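Long-range contacts in endoglucanase (Humicola insolens, PDB 1DYS), which hydrolyses internal beta-1,4-glucosidic linkages of cellulose as a family 6 endoglucanase and so takes part in the recycling of plant biomass: residues 21-26 against 330-335; 187-192 against 236-241. One frame throughout, in Å; residues are numbered along the deposited sequence.

Contact 1: residues 21-26 against 330-335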
loop_
_atom_site.group_PDB
_atom_site.type_symbol
_atom_site.label_atom_id
_atom_site.label_comp_id
_atom_site.label_asym_id
_atom_site.label_seq_id
_atom_site.Cartn_x
_atom_site.Cartn_y
_atom_site.Cartn_z
ATOM N N LEU A 21 19.516 -2.862 -3.517
ATOM C CA LEU A 21 20.701 -2.021 -3.536
ATOM C C LEU A 21 21.602 -2.285 -4.737
ATOM O O LEU A 21 22.432 -1.429 -5.042
ATOM C CB LEU A 21 21.542 -2.232 -2.264
ATOM C CG LEU A 21 20.953 -1.456 -1.095
ATOM C CD1 LEU A 21 21.566 -1.906 0.240
ATOM C CD2 LEU A 21 21.120 0.057 -1.239
ATOM N N ASP A 22 21.460 -3.470 -5.328
ATOM C CA ASP A 22 22.254 -3.708 -6.550
ATOM C C ASP A 22 22.001 -2.619 -7.578
ATOM O O ASP A 22 22.929 -2.151 -8.257
ATOM C CB ASP A 22 21.997 -5.090 -7.144
ATOM C CG ASP A 22 23.297 -5.692 -7.641
ATOM O OD1 ASP A 22 24.205 -5.813 -6.793
ATOM O OD2 ASP A 22 23.391 -6.018 -8.854
ATOM N N GLN A 23 20.755 -2.122 -7.689
ATOM C CA GLN A 23 20.475 -1.025 -8.609
ATOM C C GLN A 23 21.346 0.174 -8.275
ATOM O O GLN A 23 21.892 0.842 -9.164
ATOM C CB GLN A 23 18.996 -0.612 -8.515
ATOM C CG GLN A 23 18.663 0.559 -9.432
ATOM C CD GLN A 23 17.173 0.809 -9.554
ATOM O OE1 GLN A 23 16.766 1.712 -10.296
ATOM N NE2 GLN A 23 16.339 0.051 -8.864
ATOM N N THR A 24 21.516 0.448 -6.964
ATOM C CA THR A 24 22.317 1.600 -6.551
ATOM C C THR A 24 23.774 1.409 -6.912
ATOM O O THR A 24 24.451 2.314 -7.385
ATOM C CB THR A 24 22.171 1.867 -5.024
ATOM O OG1 THR A 24 20.777 1.705 -4.690
ATOM C CG2 THR A 24 22.588 3.270 -4.654
ATOM N N ARG A 25 24.295 0.234 -6.608
ATOM C CA ARG A 25 25.655 -0.133 -6.952
ATOM C C ARG A 25 25.831 -0.040 -8.463
ATOM O O ARG A 25 26.815 0.605 -8.820
ATOM C CB ARG A 25 25.972 -1.573 -6.544
ATOM C CG ARG A 25 27.472 -1.751 -6.287
ATOM C CD ARG A 25 27.669 -3.278 -6.008
ATOM N NE ARG A 25 27.386 -3.856 -7.327
ATOM C CZ ARG A 25 28.371 -3.839 -8.239
ATOM N NH1 ARG A 25 29.607 -3.412 -8.018
ATOM N NH2 ARG A 25 28.005 -4.283 -9.415
ATOM N N GLN A 26 24.900 -0.579 -9.251
ATOM C CA GLN A 26 25.019 -0.373 -10.704
ATOM C C GLN A 26 25.020 1.093 -11.109
ATOM O O GLN A 26 25.800 1.505 -11.991
ATOM C CB GLN A 26 23.823 -1.070 -11.388
ATOM C CG GLN A 26 23.920 -2.599 -11.282
ATOM C CD GLN A 26 22.614 -3.277 -11.630
ATOM O OE1 GLN A 26 22.345 -4.443 -11.334
ATOM N NE2 GLN A 26 21.689 -2.576 -12.277
ATOM N N TRP A 330 11.191 1.408 -4.189
ATOM C CA TRP A 330 12.597 1.784 -4.220
ATOM C C TRP A 330 12.776 3.159 -4.843
ATOM O O TRP A 330 12.159 3.537 -5.839
ATOM C CB TRP A 330 13.349 0.729 -5.028
ATOM C CG TRP A 330 14.825 0.948 -4.872
ATOM C CD1 TRP A 330 15.707 1.389 -5.789
ATOM C CD2 TRP A 330 15.570 0.669 -3.673
ATOM N NE1 TRP A 330 17.000 1.434 -5.265
ATOM C CE2 TRP A 330 16.906 0.971 -3.960
ATOM C CE3 TRP A 330 15.249 0.208 -2.397
ATOM C CZ2 TRP A 330 17.941 0.846 -3.031
ATOM C CZ3 TRP A 330 16.258 0.050 -1.461
ATOM C CH2 TRP A 330 17.599 0.388 -1.775
ATOM N N PHE A 331 13.607 3.969 -4.199
ATOM C CA PHE A 331 13.859 5.356 -4.561
ATOM C C PHE A 331 15.377 5.478 -4.724
ATOM O O PHE A 331 16.058 5.856 -3.764
ATOM C CB PHE A 331 13.306 6.260 -3.451
ATOM C CG PHE A 331 13.363 7.748 -3.678
ATOM C CD1 PHE A 331 13.813 8.289 -4.874
ATOM C CD2 PHE A 331 12.918 8.614 -2.689
ATOM C CE1 PHE A 331 13.846 9.661 -5.080
ATOM C CE2 PHE A 331 12.954 9.985 -2.871
ATOM C CZ PHE A 331 13.418 10.495 -4.068
ATOM N N ASP A 332 15.828 5.072 -5.928
ATOM C CA ASP A 332 17.280 4.939 -6.084
ATOM C C ASP A 332 18.071 6.211 -5.944
ATOM O O ASP A 332 19.185 6.139 -5.402
ATOM C CB ASP A 332 17.564 4.169 -7.382
ATOM C CG ASP A 332 18.971 3.599 -7.352
ATOM O OD1 ASP A 332 19.161 2.654 -6.562
ATOM O OD2 ASP A 332 19.836 4.086 -8.123
ATOM N N ALA A 333 17.554 7.393 -6.322
ATOM C CA ALA A 333 18.329 8.604 -6.089
ATOM C C ALA A 333 18.528 8.861 -4.577
ATOM O O ALA A 333 19.522 9.465 -4.186
ATOM C CB ALA A 333 17.605 9.789 -6.723
ATOM N N TYR A 334 17.521 8.450 -3.815
ATOM C CA TYR A 334 17.641 8.607 -2.365
ATOM C C TYR A 334 18.705 7.654 -1.818
ATOM O O TYR A 334 19.467 8.092 -0.945
ATOM C CB TYR A 334 16.274 8.433 -1.726
ATOM C CG TYR A 334 16.193 8.933 -0.310
ATOM C CD1 TYR A 334 16.679 8.129 0.719
ATOM C CD2 TYR A 334 15.644 10.145 0.035
ATOM C CE1 TYR A 334 16.618 8.537 2.045
ATOM C CE2 TYR A 334 15.560 10.578 1.338
ATOM C CZ TYR A 334 16.055 9.756 2.342
ATOM O OH TYR A 334 15.995 10.191 3.639
ATOM N N ALA A 335 18.695 6.417 -2.314
ATOM C CA ALA A 335 19.708 5.448 -1.942
ATOM C C ALA A 335 21.112 5.932 -2.334
ATOM O O ALA A 335 22.022 5.846 -1.498
ATOM C CB ALA A 335 19.460 4.100 -2.591
#
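With CG anti to the backbone N in both Trp330 (chi1 -170°) and Asp332 (chi1 -161°), the indole and the carboxylate swing toward helix 15-29 and meet each other on the way. Thr24 supplies the third group: its OG1 stands beside its own backbone N, anti to the carbonyl carbon, and reaches across the gap. Asp332 OD1 is the hub. It accepts the hydroxyl of Thr24 through a short OG1-OD1 hydrogen bond of 2.6 Å that arrives from above the carboxylate plane. On its anti lone pair it takes the indole N-H, Trp330 NE1 lying 2.8 Å from Asp332 OD1 in a nearly straight bond (167°) close to the ring plane. Two donors thus grip one oxygen; the Thr24 bond steadies the carboxylate, the indole bond fixes the turn of the ring, and both would be expected to stabilise the charged form of the acid. The ring then presents its edge to helix 15-29: Trp330 CZ2 lies 3.4 Å from Thr24 OG1, and its CH2 meets Leu21 CD2 at 3.6 Å, both near the ring plane. On the exposed flank the extended chain of Gln23 lays its amide over the Asp332 carboxylate, the two planes stacked and nearly parallel, while Gln23 NE2 comes within 3.4 Å of Trp330 CD1. The methyl of Ala335 closes the inner end, 3.4 Å from Thr24 OG1. Asp332 OD2 bonds to Gln336, and the backbone N of Trp330 to Glu97 of the second subunit. Near the probable substrate-binding residue Glu314, this contact joins the start of the C-terminal helix 332-340 to helix 15-29, whose Leu21 rests in turn on helix 34-46.

Contact 2: residues 187-192 against 236-241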
loop_
_atom_site.group_PDB
_atom_site.type_symbol
_atom_site.label_atom_id
_atom_site.label_comp_id
_atom_site.label_asym_id
_atom_site.label_seq_id
_atom_site.Cartn_x
_atom_site.Cartn_y
_atom_site.Cartn_z
ATOM N N LEU A 187 7.955 11.569 21.859
ATOM C CA LEU A 187 7.702 11.173 23.228
ATOM C C LEU A 187 8.835 11.472 24.216
ATOM O O LEU A 187 8.729 11.015 25.367
ATOM C CB LEU A 187 7.465 9.658 23.259
ATOM C CG LEU A 187 6.294 9.145 22.408
ATOM C CD1 LEU A 187 6.132 7.639 22.559
ATOM C CD2 LEU A 187 5.041 9.893 22.812
ATOM N N GLY A 188 9.821 12.192 23.733
ATOM C CA GLY A 188 10.997 12.523 24.549
ATOM C C GLY A 188 10.849 13.798 25.358
ATOM O O GLY A 188 11.684 14.048 26.227
ATOM N N TRP A 189 9.859 14.614 25.058
ATOM C CA TRP A 189 9.623 15.822 25.845
ATOM C C TRP A 189 9.376 15.469 27.299
ATOM O O TRP A 189 8.913 14.398 27.653
ATOM C CB TRP A 189 8.338 16.511 25.358
ATOM C CG TRP A 189 8.528 16.856 23.905
ATOM C CD1 TRP A 189 8.044 16.157 22.832
ATOM C CD2 TRP A 189 9.279 17.950 23.383
ATOM N NE1 TRP A 189 8.442 16.782 21.668
ATOM C CE2 TRP A 189 9.200 17.876 21.979
ATOM C CE3 TRP A 189 10.027 18.985 23.979
ATOM C CZ2 TRP A 189 9.819 18.808 21.146
ATOM C CZ3 TRP A 189 10.627 19.903 23.133
ATOM C CH2 TRP A 189 10.535 19.813 21.738
ATOM N N ALA A 190 9.619 16.465 28.148
ATOM C CA ALA A 190 9.362 16.308 29.580
ATOM C C ALA A 190 7.978 15.799 29.911
ATOM O O ALA A 190 7.824 14.817 30.636
ATOM C CB ALA A 190 9.564 17.711 30.181
ATOM N N ASP A 191 6.926 16.443 29.422
ATOM C CA ASP A 191 5.548 16.054 29.681
ATOM C C ASP A 191 5.108 14.789 28.952
ATOM O O ASP A 191 3.934 14.451 29.117
ATOM C CB ASP A 191 4.603 17.201 29.325
ATOM C CG ASP A 191 4.325 17.382 27.847
ATOM O OD1 ASP A 191 5.109 16.943 26.974
ATOM O OD2 ASP A 191 3.273 17.997 27.533
ATOM N N LYS A 192 5.970 14.133 28.172
ATOM C CA LYS A 192 5.625 12.919 27.488
ATOM C C LYS A 192 6.297 11.654 27.990
ATOM O O LYS A 192 5.763 10.584 27.700
ATOM C CB LYS A 192 6.013 12.964 25.992
ATOM C CG LYS A 192 5.230 13.990 25.197
ATOM C CD LYS A 192 3.793 13.516 25.039
ATOM C CE LYS A 192 2.835 14.606 25.488
ATOM N NZ LYS A 192 3.144 15.888 24.797
ATOM N N SER A 236 15.430 22.376 21.168
ATOM C CA SER A 236 15.546 23.257 22.327
ATOM C C SER A 236 14.367 23.067 23.275
ATOM O O SER A 236 13.215 22.960 22.845
ATOM C CB SER A 236 15.619 24.732 21.881
ATOM O OG SER A 236 16.959 25.157 22.051
ATOM N N GLY A 237 14.674 22.889 24.561
ATOM C CA GLY A 237 13.641 22.652 25.565
ATOM C C GLY A 237 13.365 21.164 25.754
ATOM O O GLY A 237 12.614 20.799 26.660
ATOM N N SER A 238 13.955 20.301 24.923
ATOM C CA SER A 238 13.686 18.875 25.115
ATOM C C SER A 238 14.823 18.259 25.893
ATOM O O SER A 238 15.982 18.485 25.559
ATOM C CB SER A 238 13.593 18.124 23.784
ATOM O OG SER A 238 13.763 16.729 24.030
ATOM N N PRO A 239 14.489 17.410 26.859
ATOM C CA PRO A 239 15.473 16.651 27.618
ATOM C C PRO A 239 16.030 15.460 26.848
ATOM O O PRO A 239 17.020 14.799 27.169
ATOM C CB PRO A 239 14.705 16.084 28.836
ATOM C CG PRO A 239 13.323 15.967 28.263
ATOM C CD PRO A 239 13.128 17.083 27.247
ATOM N N SER A 240 15.486 15.184 25.654
ATOM C CA SER A 240 15.856 14.098 24.791
ATOM C C SER A 240 16.228 14.522 23.384
ATOM O O SER A 240 15.593 14.103 22.418
ATOM C CB SER A 240 14.571 13.232 24.644
ATOM O OG SER A 240 14.244 12.675 25.902
ATOM N N PRO A 241 17.236 15.352 23.227
ATOM C CA PRO A 241 17.682 15.904 21.968
ATOM C C PRO A 241 18.487 15.013 21.060
ATOM O O PRO A 241 18.766 15.413 19.928
ATOM C CB PRO A 241 18.446 17.209 22.323
ATOM C CG PRO A 241 19.111 16.688 23.583
ATOM C CD PRO A 241 18.072 15.882 24.323
HETATM O O HOH W 1 10.211 19.155 27.512
#
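The packing is tightest around the carbonyl of Gly188. Ser240 OG, turned beside its own backbone N (chi1 -65°), donates to Gly188 O at 2.9 Å, in the carbonyl plane and on a lone pair, with a C=O...donor angle of 115°. The Pro239 ring crowds the same oxygen, its CG 3.2 Å from Gly188 O. A side chain on Gly188 would run into Ser240 CB, so the lack of one lets the two backbones approach this closely. Ser240 OG also bonds to Asn249, leaving the buried hydroxyl with two partners. Next to it Ser238 forms an ST turn: its OG, anti to the backbone N, accepts from Ser240 N at 2.8 Å and shapes the loop just where it meets Gly188. The other half of the contact is looser and more exposed. Trp189 leaves its backbone away from the loop, but its six-membered ring comes back over Ser238, whose CB sits above one face in a CH-pi contact, 3.5 Å from Trp189 CZ3. Trp189 NE1 bonds to Gly185 O, which holds the indole in place, and Trp279 meets the ring at a steep angle. An alanine here removes the ring face under Ser238 CB, the ring that Trp279 meets and the N-H bonded to Gly185 O, and would probably loosen this side of the loop. Beside the indole edge a water bridges the two segments, accepting from Ala190 N at 2.8 Å and donating to Gly237 O at 3.0 Å. The contact thus ties the turn between helices 184-187 and 190-207, beside Trp186, which probably binds substrate, to the long loop that follows strand 215-218 and leads into helix 243-255.

How the contacts relate
Both contacts lie toward the periphery of the chain, about 20 Å from its centre, and each mixes buried with exposed residues; neither belongs to the core of the parallel sheet. Their centres are 35 Å apart, with nearest atoms about 17 Å apart, and they share no helix or strand. Contact 1 joins two helices from opposite ends of the sequence through side chains, with a carboxylate, probably charged, as the common acceptor. Contact 2 connects parts much closer along the chain, all within the span that contact 1 brackets, and relies on a serine hydroxyl bonded to a backbone carbonyl, one proline ring, an aromatic face and a water. Contact 1 also touches the second subunit; contact 2 meets no other chain of the assembly.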